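Long-range contacts in putative lipoprotein YcdA (Bacillus subtilis subsp. subtilis str. 168, PDB 4R4G), which is of unknown function but is probably a membrane-anchored lipoprotein of the cell surface, built from an Ig-like N-terminal domain and an alpha-beta C-terminal domain: residues G211-L216 / Y279-K284; V240-S246 / A322-E326. The contacts are given in a common frame with arbitrary orientation. Where two conformers were deposited one is given. Residue numbers count along the deposited sequence, not the author numbering.

Contact 1 of 2, residues G211-L216 / Y279-K284; sequences GIKEGL and YPEEFK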
# COMPACT_ATOMS: atom_id res chain seq x y z
N GLY A 211 -26.75 -6.71 -5.79
CA GLY A 211 -27.30 -5.39 -5.47
C GLY A 211 -26.37 -4.58 -4.58
O GLY A 211 -26.09 -3.42 -4.88
N ILE A 212 -25.88 -5.19 -3.47
CA ILE A 212 -24.92 -4.56 -2.54
C ILE A 212 -23.69 -4.10 -3.33
O ILE A 212 -23.30 -2.95 -3.22
CB ILE A 212 -24.53 -5.49 -1.36
CG1 ILE A 212 -25.67 -5.59 -0.33
CG2 ILE A 212 -23.27 -5.01 -0.68
CD1 ILE A 212 -25.57 -6.79 0.56
N LYS A 213 -23.12 -4.99 -4.17
CA LYS A 213 -21.97 -4.68 -5.02
C LYS A 213 -22.24 -3.52 -6.00
O LYS A 213 -21.36 -2.70 -6.20
CB LYS A 213 -21.50 -5.91 -5.81
CG LYS A 213 -20.85 -6.98 -4.96
CD LYS A 213 -20.11 -7.96 -5.80
CE LYS A 213 -19.72 -9.15 -4.98
NZ LYS A 213 -18.63 -9.93 -5.65
N GLU A 214 -23.44 -3.45 -6.57
CA GLU A 214 -23.75 -2.37 -7.50
C GLU A 214 -23.83 -1.05 -6.75
O GLU A 214 -23.31 -0.05 -7.23
CB GLU A 214 -25.02 -2.64 -8.31
CG GLU A 214 -24.98 -1.95 -9.67
CD GLU A 214 -26.28 -1.29 -10.11
OE1 GLU A 214 -27.27 -2.02 -10.35
OE2 GLU A 214 -26.28 -0.05 -10.25
N GLY A 215 -24.40 -1.10 -5.54
CA GLY A 215 -24.52 0.04 -4.64
C GLY A 215 -23.16 0.56 -4.22
O GLY A 215 -22.89 1.76 -4.34
N LEU A 216 -22.26 -0.34 -3.78
CA LEU A 216 -20.92 0.04 -3.35
C LEU A 216 -20.11 0.59 -4.50
O LEU A 216 -19.40 1.57 -4.30
CB LEU A 216 -20.18 -1.12 -2.67
CG LEU A 216 -20.81 -1.72 -1.40
CD1 LEU A 216 -19.98 -2.87 -0.88
CD2 LEU A 216 -20.98 -0.70 -0.29
N TYR A 279 -34.68 -5.56 -0.62
CA TYR A 279 -33.35 -5.29 -0.04
C TYR A 279 -32.37 -4.75 -1.12
O TYR A 279 -31.89 -3.62 -0.94
CB TYR A 279 -32.75 -6.53 0.67
CG TYR A 279 -31.51 -6.23 1.49
CD1 TYR A 279 -30.32 -5.85 0.88
CD2 TYR A 279 -31.52 -6.36 2.88
CE1 TYR A 279 -29.18 -5.55 1.64
CE2 TYR A 279 -30.39 -6.06 3.64
CZ TYR A 279 -29.21 -5.67 3.01
OH TYR A 279 -28.10 -5.38 3.77
N PRO A 280 -32.11 -5.47 -2.25
CA PRO A 280 -31.20 -4.93 -3.27
C PRO A 280 -31.59 -3.55 -3.82
O PRO A 280 -30.75 -2.67 -3.97
CB PRO A 280 -31.29 -5.97 -4.40
CG PRO A 280 -31.74 -7.22 -3.76
CD PRO A 280 -32.61 -6.82 -2.63
N GLU A 281 -32.88 -3.37 -4.11
CA GLU A 281 -33.40 -2.17 -4.73
C GLU A 281 -33.35 -0.98 -3.78
O GLU A 281 -33.08 0.14 -4.22
CB GLU A 281 -34.80 -2.43 -5.31
CG GLU A 281 -34.90 -3.64 -6.26
CD GLU A 281 -33.73 -3.97 -7.19
OE1 GLU A 281 -33.35 -3.10 -8.02
OE2 GLU A 281 -33.20 -5.10 -7.11
N GLU A 282 -33.51 -1.25 -2.47
CA GLU A 282 -33.45 -0.22 -1.44
C GLU A 282 -32.00 0.13 -1.09
O GLU A 282 -31.71 1.30 -0.85
CB GLU A 282 -34.23 -0.63 -0.18
CG GLU A 282 -35.73 -0.59 -0.36
CD GLU A 282 -36.33 0.72 -0.86
OE1 GLU A 282 -36.01 1.80 -0.31
OE2 GLU A 282 -37.17 0.64 -1.79
N PHE A 283 -31.09 -0.87 -1.06
CA PHE A 283 -29.66 -0.65 -0.81
C PHE A 283 -29.08 0.27 -1.89
O PHE A 283 -28.35 1.20 -1.58
CB PHE A 283 -28.89 -1.98 -0.76
CG PHE A 283 -27.45 -1.81 -0.33
CD1 PHE A 283 -26.46 -1.45 -1.25
CD2 PHE A 283 -27.08 -1.96 1.00
CE1 PHE A 283 -25.15 -1.26 -0.85
CE2 PHE A 283 -25.75 -1.78 1.39
CZ PHE A 283 -24.79 -1.44 0.46
N LYS A 284 -29.39 -0.02 -3.16
CA LYS A 284 -28.98 0.75 -4.34
C LYS A 284 -29.44 2.22 -4.26
O LYS A 284 -28.91 3.05 -4.99
CB LYS A 284 -29.56 0.11 -5.62
CG LYS A 284 -28.80 -1.09 -6.21
CD LYS A 284 -29.67 -1.70 -7.34
CE LYS A 284 -29.23 -3.06 -7.82
NZ LYS A 284 -30.20 -3.63 -8.79
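Phe283 buries more surface here than any other residue, and it does so as a knob: its flat ring slides into a hole formed by Gly211, Ile212, Gly215 and Leu216. Two glycines one turn apart make this possible. Without beta carbons, which would clash with Phe283 CD1 (at Gly215) and Pro280 CB (at Gly211), the CA atoms of Gly211 and Pro280, and those of Gly215 and Lys284, can approach to 4.5 Å. Ile212 covers one face of the ring in a CH-pi contact, CG1 lying 4.0 Å from the centroid, and its CD1 meets Tyr279 CE1 at 4.0 Å. Lys284 lays its aliphatic chain along the glycine side, CG 3.8 Å from Gly211 O. Its NZ pairs with Glu281 OE1 at 3.3 Å and makes a long salt bridge to Glu214 OE1 at 3.7 Å; Glu214 also pairs with Lys218. The axes of turns 211-216 and 279-283 pass 8.5 Å apart, 6° from parallel: close packing of helices 203-219 and 268-283 through a small-residue Gly-x-x-x-Gly surface.

Contact 2 of 2, residues V240-S246 / A322-E326; sequences VKPVDAS and AFIKE
A proline opens this short parallel pairing, which ends one residue short of the C-terminal Glu326. Pro242 interrupts strand 233-244 between its extended parts 240-241 and 243-244. It has no amide hydrogen to donate; its ring lies against the other segment, CB 3.4 Å from Ala322 O and CG 3.8 Å from Lys325 CB. Residues 322 and 323 have near-helical backbone angles (phi/psi -72/-12 and -84/-15), then 324-325 become extended. Val243 pairs with Ile324 and Asp244 with Lys325, CA atoms 5.0 Å apart in both pairs. Three bonds set the register: Val243 N to Phe323 O (3.0 Å), Lys325 N to Val243 O (3.0 Å) and Ala245 N to Lys325 O (2.9 Å). Lys325, all trans, reaches Ser291. Val240 (t) sets CG1 over the Phe323 ring (m), 3.7 Å from its centroid. At the strand's end, Asp244 OD1 accepts from Ser246 N (3.2 Å) in an Asx turn and from Ser246 OG (2.7 Å). Such parallel pairing ties the chain end to the domain's mixed sheet. Backbone bonds, open to any residue type, fix the alignment; Val243 (t) and Ile324 (m, t) put branched apolar groups on the face meeting Leu216 and Phe283, Asp244 and Lys325 charged groups on the opposite face.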
# COMPACT_ATOMS: atom_id res chain seq x y z
N VAL A 240 -11.77 4.66 3.29
CA VAL A 240 -13.02 4.25 2.72
C VAL A 240 -14.17 5.14 3.15
O VAL A 240 -14.39 5.34 4.35
CB VAL A 240 -13.30 2.76 3.13
CG1 VAL A 240 -14.70 2.30 2.70
CG2 VAL A 240 -12.22 1.81 2.58
N LYS A 241 -14.93 5.63 2.13
CA LYS A 241 -16.17 6.39 2.27
C LYS A 241 -17.29 5.34 2.21
O LYS A 241 -17.48 4.75 1.14
CB LYS A 241 -16.28 7.45 1.15
CG LYS A 241 -17.55 8.31 1.16
CD LYS A 241 -17.56 9.38 0.04
CE LYS A 241 -17.92 8.84 -1.33
NZ LYS A 241 -17.72 9.86 -2.40
N PRO A 242 -17.96 4.99 3.33
CA PRO A 242 -18.96 3.92 3.24
C PRO A 242 -20.32 4.37 2.74
O PRO A 242 -20.60 5.56 2.72
CB PRO A 242 -19.09 3.46 4.70
CG PRO A 242 -18.78 4.64 5.50
CD PRO A 242 -17.85 5.51 4.71
N VAL A 243 -21.17 3.40 2.37
CA VAL A 243 -22.55 3.64 2.04
C VAL A 243 -23.22 3.81 3.43
O VAL A 243 -22.89 3.06 4.35
CB VAL A 243 -23.14 2.47 1.16
CG1 VAL A 243 -24.64 2.40 1.23
CG2 VAL A 243 -22.70 2.57 -0.29
N ASP A 244 -24.08 4.84 3.60
CA ASP A 244 -24.79 5.03 4.87
C ASP A 244 -26.08 4.23 4.83
O ASP A 244 -27.07 4.68 4.26
CB ASP A 244 -25.05 6.52 5.17
CG ASP A 244 -25.76 6.80 6.49
OD1 ASP A 244 -25.83 5.88 7.33
OD2 ASP A 244 -26.23 7.94 6.68
N ALA A 245 -26.05 3.04 5.43
CA ALA A 245 -27.15 2.09 5.47
C ALA A 245 -27.97 2.22 6.75
O ALA A 245 -28.77 1.33 7.08
CB ALA A 245 -26.63 0.67 5.34
N SER A 246 -27.81 3.37 7.45
CA SER A 246 -28.51 3.65 8.69
C SER A 246 -30.01 3.53 8.51
O SER A 246 -30.67 2.95 9.37
CB SER A 246 -28.15 5.04 9.22
OG SER A 246 -28.34 6.06 8.26
N ALA A 322 -15.68 -1.97 6.44
CA ALA A 322 -15.55 -0.51 6.37
C ALA A 322 -16.39 0.13 5.25
O ALA A 322 -16.52 1.36 5.24
CB ALA A 322 -14.09 -0.12 6.19
N PHE A 323 -16.93 -0.68 4.32
CA PHE A 323 -17.68 -0.19 3.16
C PHE A 323 -19.14 0.11 3.44
O PHE A 323 -19.77 0.81 2.64
CB PHE A 323 -17.53 -1.16 1.99
CG PHE A 323 -16.24 -0.94 1.24
CD1 PHE A 323 -15.07 -1.56 1.65
CD2 PHE A 323 -16.18 -0.04 0.18
CE1 PHE A 323 -13.86 -1.31 0.99
CE2 PHE A 323 -14.98 0.20 -0.48
CZ PHE A 323 -13.84 -0.46 -0.09
N ILE A 324 -19.69 -0.37 4.56
CA ILE A 324 -21.07 -0.15 4.94
C ILE A 324 -21.14 0.31 6.39
O ILE A 324 -20.73 -0.42 7.30
CB ILE A 324 -21.97 -1.41 4.70
CG1 ILE A 324 -22.04 -1.78 3.20
CG2 ILE A 324 -23.38 -1.21 5.30
CD1 ILE A 324 -22.61 -3.17 2.89
N LYS A 325 -21.67 1.53 6.58
CA LYS A 325 -21.91 2.17 7.87
C LYS A 325 -23.35 1.90 8.25
O LYS A 325 -24.23 2.01 7.40
CB LYS A 325 -21.63 3.69 7.79
CG LYS A 325 -21.78 4.45 9.12
CD LYS A 325 -21.13 5.84 9.06
CE LYS A 325 -21.58 6.78 10.16
NZ LYS A 325 -21.15 8.18 9.88
N GLU A 326 -23.60 1.54 9.51
CA GLU A 326 -24.95 1.27 9.99
C GLU A 326 -25.42 2.37 10.96
O GLU A 326 -24.60 3.23 11.37
CB GLU A 326 -25.02 -0.12 10.64
CG GLU A 326 -24.57 -1.24 9.73
CD GLU A 326 -24.81 -2.64 10.28
OE1 GLU A 326 -26.00 -3.02 10.44
OE2 GLU A 326 -23.82 -3.36 10.52
OXT GLU A 326 -26.63 2.39 11.29

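Both contacts belong to the C-terminal domain, their centres about 12 Å apart, and they meet directly. Leu216 CD2 lies 3.5 Å from Phe323 O and 3.7 Å from Val243 CG2, while Phe283 CZ is 3.7 Å from Ile324 CD1. The helix pair of contact 1 thus packs on the apolar face of the strand pair of contact 2, through the side chains of Leu216, Phe283, Val243 and Ile324. Along the chain the segments alternate: 211-216, 240-246, 279-284, then 322-326. Helix, strand, helix and terminal strand are thereby interlocked, so that four parts distant in sequence close together around the end of the chain. The side chains of Ile212 and Ile324 each lie about 4 Å from bound tetraethylene glycol, probably from the crystallisation liquor.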